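Local coordinates for exodeoxyribonuclease 10 (Escherichia coli, PDB 4FZX), which degrades single-stranded and double-stranded DNA from the 3' end toward the 5' end, as a magnesium-dependent DEDDh exonuclease of the DnaQ family, at residues 14-19 with 62-67; 112-117 with 140-145. All coordinates share one frame; numbering follows the deposited sequence.

In the fold
Both contacts lie in the RNase H-like exonuclease fold, a mixed five-stranded sheet with helices packed around it. They follow one another along the chain: interaction 1 closes before interaction 2 opens. Their centres are about 22 Å apart, on opposite sides of the chain's centre, and their nearest atoms are about 6 Å apart without touching. Interaction 1 sets helix 64-67 against strand 16-25. Interaction 2 joins helices 114-120 and 136-154, and the second of these also packs on strand 16-25. Residues of the sodium site, Asp6, Glu8 and Asp139, link to both: Glu8 pairs through its backbone with the bulge of 14-19, and the backbone O of Asp139 bonds to Thr143 OG1.

Interaction 1: 14-19 with 62-67; sequences GGIVEI and PWIEDV
Ile16 and Ile19, on strand 16-25 of the central sheet, pack against Ile64 and Val67 of the short helix 64-67. The strand carries a classic beta bulge here. Val17 and Glu18 both face Glu8, a ligand of the bound sodium ion, on the neighbouring strand 2-9. The bulge adds a residue to the strand, which helps explain how side chains three positions apart both point at the same helix.

The contact is made of two methyl-rich pairs. In the first, CG2 of Ile16 meets CD1 of Ile64 at 4.0 Å. Their CG1 atoms lie 4.1 Å apart, and the two side chains cross at a slant. Ile64 holds CG1 anti to its backbone N (chi1 -174°), which brings CG1 over to Ile16, and chi2 of 57° sets CD1 against CG2 of Ile16. In the second pair, CG2 of Ile19 lies 3.8 Å from CG1 of Val67, and the side chains run past each other in opposite directions. Ile68 and Tyr71 also touch Ile19, while Val67 reaches His35 on strand 28-36.

The helix is only weakly bonded. Val67 N bonds to Ile64 O at 3.0 Å. Just before it, Trp63 N donates to OD2 of Asp66 at 3.2 Å, from above the carboxylate plane.

Glu18 turns away from the helix at its CB; its carboxylate forms a salt bridge with Arg135 and accepts from Ala136 N. Contact between 14-19 and 62-67 rests on the fit of branched side chains alone, with no polar bond between them.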
ATOM      1  N   GLY C  14     -22.274 -29.593  -7.615  1.00 15.21           N
ATOM      2  CA  GLY C  14     -21.542 -30.854  -7.764  1.00 14.20           C
ATOM      3  C   GLY C  14     -22.323 -31.983  -8.423  1.00 14.04           C
ATOM      4  O   GLY C  14     -23.256 -31.749  -9.207  1.00 12.89           O
ATOM      5  N   GLY C  15     -21.927 -33.217  -8.118  1.00 13.06           N
ATOM      6  CA  GLY C  15     -22.288 -34.359  -8.950  1.00 12.00           C
ATOM      7  C   GLY C  15     -21.388 -34.434 -10.174  1.00 11.41           C
ATOM      8  O   GLY C  15     -21.341 -33.506 -10.974  1.00 12.09           O
ATOM      9  N   ILE C  16     -20.669 -35.538 -10.310  1.00 10.48           N
ATOM     10  CA  ILE C  16     -19.578 -35.633 -11.264  1.00 10.40           C
ATOM     11  C   ILE C  16     -20.003 -36.482 -12.440  1.00 10.81           C
ATOM     12  O   ILE C  16     -20.481 -37.612 -12.250  1.00  9.91           O
ATOM     13  CB  ILE C  16     -18.377 -36.310 -10.625  1.00 11.55           C
ATOM     14  CG1 ILE C  16     -18.162 -35.761  -9.207  1.00 14.58           C
ATOM     15  CG2 ILE C  16     -17.127 -36.192 -11.536  1.00  6.46           C
ATOM     16  CD1 ILE C  16     -17.814 -34.254  -9.170  1.00 15.40           C
ATOM     17  N   VAL C  17     -19.828 -35.953 -13.652  1.00  8.54           N
ATOM     18  CA  VAL C  17     -20.142 -36.717 -14.859  1.00  8.03           C
ATOM     19  C   VAL C  17     -18.905 -37.027 -15.675  1.00  8.49           C
ATOM     20  O   VAL C  17     -18.908 -37.955 -16.487  1.00  9.72           O
ATOM     21  CB  VAL C  17     -21.206 -36.020 -15.750  1.00  7.97           C
ATOM     22  CG1 VAL C  17     -22.515 -35.886 -14.986  1.00 10.67           C
ATOM     23  CG2 VAL C  17     -20.724 -34.638 -16.201  1.00  5.69           C
ATOM     24  N   GLU C  18     -17.838 -36.267 -15.447  1.00  8.08           N
ATOM     25  CA  GLU C  18     -16.556 -36.545 -16.088  1.00  8.14           C
ATOM     26  C   GLU C  18     -15.397 -36.013 -15.236  1.00  8.37           C
ATOM     27  O   GLU C  18     -15.480 -34.941 -14.654  1.00  7.83           O
ATOM     28  CB  GLU C  18     -16.504 -35.907 -17.489  1.00  8.41           C
ATOM     29  CG  GLU C  18     -15.501 -36.569 -18.447  1.00  8.90           C
ATOM     30  CD  GLU C  18     -15.557 -36.017 -19.874  1.00 15.01           C
ATOM     31  OE1 GLU C  18     -16.003 -34.861 -20.071  1.00 17.31           O
ATOM     32  OE2 GLU C  18     -15.100 -36.726 -20.803  1.00 19.72           O
ATOM     33  N   ILE C  19     -14.283 -36.729 -15.248  1.00  9.31           N
ATOM     34  CA  ILE C  19     -13.051 -36.206 -14.700  1.00 10.29           C
ATOM     35  C   ILE C  19     -11.903 -36.568 -15.631  1.00 11.45           C
ATOM     36  O   ILE C  19     -11.958 -37.585 -16.356  1.00 13.38           O
ATOM     37  CB  ILE C  19     -12.779 -36.795 -13.317  1.00 10.45           C
ATOM     38  CG1 ILE C  19     -11.580 -36.099 -12.662  1.00 13.03           C
ATOM     39  CG2 ILE C  19     -12.554 -38.325 -13.421  1.00 11.09           C
ATOM     40  CD1 ILE C  19     -11.376 -36.476 -11.176  1.00 15.18           C
ATOM     41  N   PRO C  62     -18.740 -45.944 -13.847  1.00 15.57           N
ATOM     42  CA  PRO C  62     -18.394 -46.085 -12.430  1.00 14.09           C
ATOM     43  C   PRO C  62     -18.764 -44.829 -11.620  1.00 14.38           C
ATOM     44  O   PRO C  62     -18.831 -43.727 -12.182  1.00 13.33           O
ATOM     45  CB  PRO C  62     -16.871 -46.287 -12.452  1.00 14.66           C
ATOM     46  CG  PRO C  62     -16.515 -46.605 -13.880  1.00 14.87           C
ATOM     47  CD  PRO C  62     -17.573 -46.031 -14.747  1.00 14.50           C
ATOM     48  N   TRP C  63     -19.005 -44.999 -10.315  1.00 13.24           N
ATOM     49  CA  TRP C  63     -19.159 -43.861  -9.398  1.00 14.62           C
ATOM     50  C   TRP C  63     -17.834 -43.136  -9.223  1.00 13.78           C
ATOM     51  O   TRP C  63     -16.783 -43.709  -9.506  1.00 15.52           O
ATOM     52  CB  TRP C  63     -19.652 -44.327  -8.027  1.00 13.70           C
ATOM     53  CG  TRP C  63     -20.910 -45.162  -8.065  1.00 18.59           C
ATOM     54  CD1 TRP C  63     -21.012 -46.501  -7.790  1.00 20.55           C
ATOM     55  CD2 TRP C  63     -22.250 -44.696  -8.282  1.00 20.13           C
ATOM     56  NE1 TRP C  63     -22.323 -46.903  -7.866  1.00 22.68           N
ATOM     57  CE2 TRP C  63     -23.109 -45.818  -8.144  1.00 21.20           C
ATOM     58  CE3 TRP C  63     -22.809 -43.447  -8.578  1.00 21.34           C
ATOM     59  CZ2 TRP C  63     -24.489 -45.736  -8.330  1.00 21.00           C
ATOM     60  CZ3 TRP C  63     -24.192 -43.357  -8.750  1.00 25.99           C
ATOM     61  CH2 TRP C  63     -25.019 -44.499  -8.601  1.00 25.79           C
ATOM     62  N   ILE C  64     -17.877 -41.886  -8.765  1.00 12.48           N
ATOM     63  CA  ILE C  64     -16.650 -41.107  -8.580  1.00 12.59           C
ATOM     64  C   ILE C  64     -15.654 -41.807  -7.637  1.00 14.50           C
ATOM     65  O   ILE C  64     -14.448 -41.809  -7.895  1.00 15.11           O
ATOM     66  CB  ILE C  64     -16.927 -39.629  -8.124  1.00 12.23           C
ATOM     67  CG1 ILE C  64     -15.637 -38.810  -8.082  1.00  9.91           C
ATOM     68  CG2 ILE C  64     -17.634 -39.564  -6.769  1.00 10.28           C
ATOM     69  CD1 ILE C  64     -14.878 -38.778  -9.390  1.00  5.04           C
ATOM     70  N   GLU C  65     -16.177 -42.416  -6.573  1.00 14.67           N
ATOM     71  CA  GLU C  65     -15.368 -43.151  -5.596  1.00 17.02           C
ATOM     72  C   GLU C  65     -14.543 -44.257  -6.251  1.00 16.56           C
ATOM     73  O   GLU C  65     -13.412 -44.519  -5.849  1.00 17.64           O
ATOM     74  CB  GLU C  65     -16.270 -43.756  -4.514  1.00 16.48           C
ATOM     75  CG  GLU C  65     -16.834 -42.733  -3.548  1.00 21.36           C
ATOM     76  CD  GLU C  65     -18.075 -42.008  -4.087  1.00 31.63           C
ATOM     77  OE1 GLU C  65     -18.463 -40.975  -3.476  1.00 31.93           O
ATOM     78  OE2 GLU C  65     -18.654 -42.462  -5.111  1.00 29.01           O
ATOM     79  N   ASP C  66     -15.118 -44.881  -7.274  1.00 17.28           N
ATOM     80  CA  ASP C  66     -14.515 -46.016  -7.960  1.00 17.33           C
ATOM     81  C   ASP C  66     -13.345 -45.560  -8.822  1.00 17.29           C
ATOM     82  O   ASP C  66     -12.469 -46.347  -9.165  1.00 17.49           O
ATOM     83  CB  ASP C  66     -15.558 -46.695  -8.863  1.00 18.84           C
ATOM     84  CG  ASP C  66     -16.708 -47.338  -8.075  1.00 22.89           C
ATOM     85  OD1 ASP C  66     -16.486 -47.757  -6.914  1.00 21.79           O
ATOM     86  OD2 ASP C  66     -17.824 -47.460  -8.652  1.00 28.68           O
ATOM     87  N   VAL C  67     -13.354 -44.288  -9.192  1.00 16.31           N
ATOM     88  CA  VAL C  67     -12.543 -43.797 -10.303  1.00 16.16           C
ATOM     89  C   VAL C  67     -11.461 -42.860  -9.765  1.00 14.14           C
ATOM     90  O   VAL C  67     -10.315 -42.866 -10.231  1.00 13.62           O
ATOM     91  CB  VAL C  67     -13.468 -43.107 -11.384  1.00 16.03           C
ATOM     92  CG1 VAL C  67     -12.939 -41.777 -11.812  1.00 15.80           C
ATOM     93  CG2 VAL C  67     -13.711 -44.049 -12.578  1.00 18.81           C
TER

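Interaction 2: 112-117 with 140-145; sequences YSNMAL and CYITAA. With nucleotides of chain A.
Asn114, in the first turn of helix 114-120, reaches from the DNA backbone to Thr143 and Ile142 on helix 136-154. Its own backbone N donates to OP1 of DA16 of chain A at 2.9 Å, nearly straight at 166°. Its CB lies 3.7 Å from the same OP1. CG is anti to the backbone N (chi1 -160°), and this turns the amide toward the other helix. There OG1 of Thr143 sits beyond the end of the amide, 3.1 Å from both ND2 and OD1, with the two side chains crossing at about a right angle. Of these two pairs, the one with ND2 counts as a hydrogen bond, a weak one bent to 129°. CG2 of Ile142 lies over one face of the amide, 3.7 Å from ND2. The stronger partner of Thr143 OG1 is the backbone O of Asp139, a residue of the sodium site.

Ser113 is the N-cap of helix 114-120. Its OG accepts from Ala116 N at 3.3 Å. The helix thus starts beside the phosphate, and its N-terminal end would probably help to hold that negative charge. Tyr112 reaches two sugars: its CE2 is 3.4 Å from O4' of DG15 of chain A, and its OH is 3.3 Å from O4' of DC14 of chain A.

Around this junction, Asn114 also touches His80, in a loop. Thr143 packs on Thr99 of helix 99-106 and on Ile4 of strand 2-9. Helix 136-154 is therefore wedged between the DNA-facing helix 114-120 and the central sheet, where Cys140 and Ala144 lie against strands 2-9 and 16-25.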
ATOM      1  N   TYR C 112     -10.380 -13.674 -16.895  1.00 15.05           N
ATOM      2  CA  TYR C 112      -9.771 -14.798 -16.195  1.00 14.52           C
ATOM      3  C   TYR C 112     -10.594 -16.083 -16.152  1.00 14.87           C
ATOM      4  O   TYR C 112     -10.284 -17.008 -15.375  1.00 13.89           O
ATOM      5  CB  TYR C 112      -9.266 -14.390 -14.804  1.00 15.07           C
ATOM      6  CG  TYR C 112     -10.320 -13.846 -13.858  1.00 14.49           C
ATOM      7  CD1 TYR C 112     -10.590 -12.478 -13.788  1.00 15.78           C
ATOM      8  CD2 TYR C 112     -10.983 -14.685 -12.974  1.00 17.21           C
ATOM      9  CE1 TYR C 112     -11.533 -11.969 -12.895  1.00 14.74           C
ATOM     10  CE2 TYR C 112     -11.896 -14.186 -12.049  1.00 15.06           C
ATOM     11  CZ  TYR C 112     -12.205 -12.835 -12.048  1.00 16.21           C
ATOM     12  OH  TYR C 112     -13.115 -12.347 -11.122  1.00 13.64           O
ATOM     13  N   SER C 113     -11.562 -16.201 -17.062  1.00 12.31           N
ATOM     14  CA  SER C 113     -12.110 -17.508 -17.381  1.00 13.42           C
ATOM     15  C   SER C 113     -11.087 -18.335 -18.158  1.00 13.70           C
ATOM     16  O   SER C 113     -10.182 -17.782 -18.775  1.00 14.03           O
ATOM     17  CB  SER C 113     -13.414 -17.391 -18.170  1.00 12.07           C
ATOM     18  OG  SER C 113     -13.158 -17.020 -19.503  1.00 13.13           O
ATOM     19  N   ASN C 114     -11.247 -19.655 -18.133  1.00 14.22           N
ATOM     20  CA  ASN C 114     -10.270 -20.560 -18.742  1.00 16.52           C
ATOM     21  C   ASN C 114     -10.057 -20.270 -20.233  1.00 17.41           C
ATOM     22  O   ASN C 114      -8.917 -20.110 -20.681  1.00 16.21           O
ATOM     23  CB  ASN C 114     -10.665 -22.036 -18.512  1.00 16.08           C
ATOM     24  CG  ASN C 114      -9.484 -23.012 -18.670  1.00 17.22           C
ATOM     25  OD1 ASN C 114      -8.348 -22.700 -18.339  1.00 17.99           O
ATOM     26  ND2 ASN C 114      -9.784 -24.224 -19.109  1.00 18.12           N
HETATM   27  N   MSE C 115     -11.151 -20.175 -20.993  1.00 18.91           N
HETATM   28  CA  MSE C 115     -11.037 -19.964 -22.439  1.00 20.72           C
HETATM   29  C   MSE C 115     -10.673 -18.531 -22.812  1.00 19.99           C
HETATM   30  O   MSE C 115      -9.942 -18.304 -23.782  1.00 21.19           O
HETATM   31  CB  MSE C 115     -12.291 -20.399 -23.190  1.00 22.04           C
HETATM   32  CG  MSE C 115     -12.115 -20.378 -24.738  1.00 30.66           C
HETATM   33 SE   MSE C 115     -10.656 -21.564 -25.374  1.00 52.21          SE
HETATM   34  CE  MSE C 115     -10.620 -21.059 -27.272  1.00 50.86           C
ATOM     35  N   ALA C 116     -11.143 -17.563 -22.031  1.00 18.71           N
ATOM     36  CA  ALA C 116     -10.734 -16.181 -22.261  1.00 18.70           C
ATOM     37  C   ALA C 116      -9.212 -16.015 -22.132  1.00 18.43           C
ATOM     38  O   ALA C 116      -8.589 -15.342 -22.941  1.00 18.96           O
ATOM     39  CB  ALA C 116     -11.453 -15.252 -21.326  1.00 18.38           C
ATOM     40  N   LEU C 117      -8.625 -16.646 -21.117  1.00 17.46           N
ATOM     41  CA  LEU C 117      -7.181 -16.618 -20.927  1.00 18.24           C
ATOM     42  C   LEU C 117      -6.498 -17.279 -22.120  1.00 17.48           C
ATOM     43  O   LEU C 117      -5.586 -16.721 -22.714  1.00 15.87           O
ATOM     44  CB  LEU C 117      -6.804 -17.379 -19.652  1.00 18.02           C
ATOM     45  CG  LEU C 117      -6.407 -16.694 -18.342  1.00 22.28           C
ATOM     46  CD1 LEU C 117      -6.088 -15.199 -18.461  1.00 17.03           C
ATOM     47  CD2 LEU C 117      -7.408 -16.980 -17.237  1.00 19.72           C
ATOM     48  N   CYS C 140      -8.411 -29.839 -19.754  1.00  9.82           N
ATOM     49  CA  CYS C 140      -7.122 -30.126 -19.115  1.00 10.70           C
ATOM     50  C   CYS C 140      -5.966 -29.653 -19.971  1.00 10.20           C
ATOM     51  O   CYS C 140      -4.994 -29.127 -19.461  1.00  9.81           O
ATOM     52  CB  CYS C 140      -6.967 -31.632 -18.822  1.00 10.71           C
ATOM     53  SG  CYS C 140      -7.827 -32.186 -17.332  1.00 15.09           S
ATOM     54  N   TYR C 141      -6.069 -29.873 -21.278  1.00 10.67           N
ATOM     55  CA  TYR C 141      -5.046 -29.419 -22.221  1.00 10.67           C
ATOM     56  C   TYR C 141      -4.966 -27.903 -22.312  1.00 10.57           C
ATOM     57  O   TYR C 141      -3.877 -27.335 -22.437  1.00 11.58           O
ATOM     58  CB  TYR C 141      -5.278 -30.031 -23.607  1.00 10.46           C
ATOM     59  CG  TYR C 141      -4.680 -31.407 -23.728  1.00 10.68           C
ATOM     60  CD1 TYR C 141      -3.333 -31.569 -24.029  1.00 11.07           C
ATOM     61  CD2 TYR C 141      -5.421 -32.539 -23.397  1.00 12.17           C
ATOM     62  CE1 TYR C 141      -2.753 -32.822 -24.096  1.00  8.47           C
ATOM     63  CE2 TYR C 141      -4.843 -33.804 -23.436  1.00 15.02           C
ATOM     64  CZ  TYR C 141      -3.506 -33.933 -23.804  1.00 13.87           C
ATOM     65  OH  TYR C 141      -2.917 -35.176 -23.856  1.00 17.02           O
ATOM     66  N   ILE C 142      -6.119 -27.250 -22.205  1.00 10.22           N
ATOM     67  CA  ILE C 142      -6.177 -25.792 -22.193  1.00  9.43           C
ATOM     68  C   ILE C 142      -5.493 -25.258 -20.934  1.00  9.48           C
ATOM     69  O   ILE C 142      -4.620 -24.402 -21.004  1.00  9.71           O
ATOM     70  CB  ILE C 142      -7.645 -25.288 -22.208  1.00  8.86           C
ATOM     71  CG1 ILE C 142      -8.377 -25.767 -23.468  1.00  9.30           C
ATOM     72  CG2 ILE C 142      -7.686 -23.773 -22.084  1.00  8.36           C
ATOM     73  CD1 ILE C 142      -7.652 -25.482 -24.764  1.00 12.71           C
ATOM     74  N   THR C 143      -5.854 -25.824 -19.791  1.00  9.76           N
ATOM     75  CA  THR C 143      -5.355 -25.343 -18.516  1.00 10.35           C
ATOM     76  C   THR C 143      -3.868 -25.650 -18.371  1.00 10.75           C
ATOM     77  O   THR C 143      -3.096 -24.788 -17.967  1.00 11.45           O
ATOM     78  CB  THR C 143      -6.161 -25.934 -17.360  1.00  9.94           C
ATOM     79  OG1 THR C 143      -7.543 -25.616 -17.558  1.00 12.05           O
ATOM     80  CG2 THR C 143      -5.699 -25.383 -15.998  1.00  7.21           C
ATOM     81  N   ALA C 144      -3.455 -26.823 -18.840  1.00 10.52           N
ATOM     82  CA  ALA C 144      -2.040 -27.179 -18.844  1.00 11.15           C
ATOM     83  C   ALA C 144      -1.245 -26.201 -19.703  1.00 11.81           C
ATOM     84  O   ALA C 144      -0.206 -25.686 -19.271  1.00 12.41           O
ATOM     85  CB  ALA C 144      -1.840 -28.616 -19.338  1.00  9.73           C
ATOM     86  N   ALA C 145      -1.738 -25.921 -20.909  1.00 12.26           N
ATOM     87  CA  ALA C 145      -1.087 -24.914 -21.761  1.00 12.94           C
ATOM     88  C   ALA C 145      -1.002 -23.565 -21.048  1.00 12.64           C
ATOM     89  O   ALA C 145       0.012 -22.877 -21.111  1.00 14.22           O
ATOM     90  CB  ALA C 145      -1.821 -24.771 -23.116  1.00 12.28           C
TER
ATOM     91  P    DG A  15     -16.193 -14.184 -15.465  1.00 23.24           P
ATOM     92  OP1  DG A  15     -15.370 -13.939 -16.658  1.00 21.89           O
ATOM     93  OP2  DG A  15     -17.660 -14.298 -15.615  1.00 29.39           O
ATOM     94  O5'  DG A  15     -15.655 -15.516 -14.763  1.00 24.30           O
ATOM     95  C5'  DG A  15     -14.259 -15.692 -14.563  1.00 18.56           C
ATOM     96  C4'  DG A  15     -14.004 -16.860 -13.630  1.00 19.29           C
ATOM     97  O4'  DG A  15     -14.410 -16.530 -12.275  1.00 21.07           O
ATOM     98  C3'  DG A  15     -14.757 -18.133 -13.985  1.00 17.02           C
ATOM     99  O3'  DG A  15     -13.936 -18.896 -14.841  1.00 15.47           O
ATOM    100  C2'  DG A  15     -14.917 -18.819 -12.636  1.00 19.42           C
ATOM    101  C1'  DG A  15     -15.001 -17.654 -11.655  1.00 18.68           C
ATOM    102  N9   DG A  15     -16.371 -17.274 -11.356  1.00 19.58           N
ATOM    103  C8   DG A  15     -17.253 -16.678 -12.219  1.00 21.10           C
ATOM    104  N7   DG A  15     -18.408 -16.413 -11.664  1.00 27.10           N
ATOM    105  C5   DG A  15     -18.267 -16.849 -10.354  1.00 22.62           C
ATOM    106  C6   DG A  15     -19.205 -16.826  -9.301  1.00 29.22           C
ATOM    107  O6   DG A  15     -20.361 -16.373  -9.338  1.00 33.59           O
ATOM    108  N1   DG A  15     -18.686 -17.382  -8.126  1.00 29.49           N
ATOM    109  C2   DG A  15     -17.396 -17.890  -8.008  1.00 30.77           C
ATOM    110  N2   DG A  15     -17.064 -18.419  -6.810  1.00 25.64           N
ATOM    111  N3   DG A  15     -16.514 -17.922  -9.016  1.00 22.49           N
ATOM    112  C4   DG A  15     -17.022 -17.381 -10.144  1.00 19.24           C
ATOM    113  P    DA A  16     -14.569 -20.068 -15.693  1.00 10.99           P
ATOM    114  OP1  DA A  16     -13.424 -20.633 -16.433  1.00 13.51           O
ATOM    115  OP2  DA A  16     -15.799 -19.565 -16.370  1.00 16.88           O
ATOM    116  O5'  DA A  16     -15.008 -21.146 -14.587  1.00 12.82           O
ATOM    117  C5'  DA A  16     -14.042 -21.834 -13.819  1.00  9.29           C
ATOM    118  C4'  DA A  16     -14.718 -22.885 -12.944  1.00  9.43           C
ATOM    119  O4'  DA A  16     -15.325 -22.220 -11.799  1.00 10.64           O
ATOM    120  C3'  DA A  16     -15.862 -23.649 -13.622  1.00 12.80           C
ATOM    121  O3'  DA A  16     -15.361 -24.854 -14.253  1.00  9.30           O
ATOM    122  C2'  DA A  16     -16.803 -23.956 -12.452  1.00  9.16           C
ATOM    123  C1'  DA A  16     -16.601 -22.747 -11.546  1.00 11.51           C
ATOM    124  N9   DA A  16     -17.592 -21.728 -11.793  1.00 14.42           N
ATOM    125  C8   DA A  16     -17.935 -21.177 -12.984  1.00 19.10           C
ATOM    126  N7   DA A  16     -18.940 -20.345 -12.905  1.00 20.55           N
ATOM    127  C5   DA A  16     -19.264 -20.351 -11.569  1.00 15.96           C
ATOM    128  C6   DA A  16     -20.265 -19.687 -10.850  1.00 19.96           C
ATOM    129  N6   DA A  16     -21.129 -18.833 -11.405  1.00 19.71           N
ATOM    130  N1   DA A  16     -20.350 -19.952  -9.536  1.00 25.01           N
ATOM    131  C2   DA A  16     -19.483 -20.825  -8.992  1.00 26.61           C
ATOM    132  N3   DA A  16     -18.503 -21.523  -9.573  1.00 19.36           N
ATOM    133  C4   DA A  16     -18.457 -21.219 -10.875  1.00 17.27           C
ATOM    134  P    DC A  14     -18.541  -8.848 -14.255  1.00 48.88           P
ATOM    135  OP1  DC A  14     -17.940  -8.151 -15.416  1.00 46.68           O
ATOM    136  OP2  DC A  14     -19.973  -9.225 -14.243  1.00 44.21           O
ATOM    137  O5'  DC A  14     -17.691 -10.178 -13.939  1.00 44.66           O
ATOM    138  C5'  DC A  14     -16.499 -10.082 -13.180  1.00 37.91           C
ATOM    139  C4'  DC A  14     -16.041 -11.441 -12.683  1.00 34.31           C
ATOM    140  O4'  DC A  14     -16.307 -11.555 -11.269  1.00 32.98           O
ATOM    141  C3'  DC A  14     -16.675 -12.659 -13.336  1.00 30.20           C
ATOM    142  O3'  DC A  14     -15.829 -13.030 -14.427  1.00 24.12           O
ATOM    143  C2'  DC A  14     -16.595 -13.706 -12.234  1.00 33.34           C
ATOM    144  C1'  DC A  14     -16.507 -12.905 -10.939  1.00 33.49           C
ATOM    145  N1   DC A  14     -17.736 -12.964 -10.127  1.00 31.45           N
ATOM    146  C2   DC A  14     -17.694 -13.597  -8.891  1.00 30.48           C
ATOM    147  O2   DC A  14     -16.628 -14.096  -8.516  1.00 31.11           O
ATOM    148  N3   DC A  14     -18.818 -13.638  -8.141  1.00 32.71           N
ATOM    149  C4   DC A  14     -19.932 -13.046  -8.583  1.00 31.97           C
ATOM    150  N4   DC A  14     -21.016 -13.106  -7.792  1.00 31.85           N
ATOM    151  C5   DC A  14     -19.989 -12.399  -9.856  1.00 30.03           C
ATOM    152  C6   DC A  14     -18.876 -12.381 -10.588  1.00 30.48           C
TER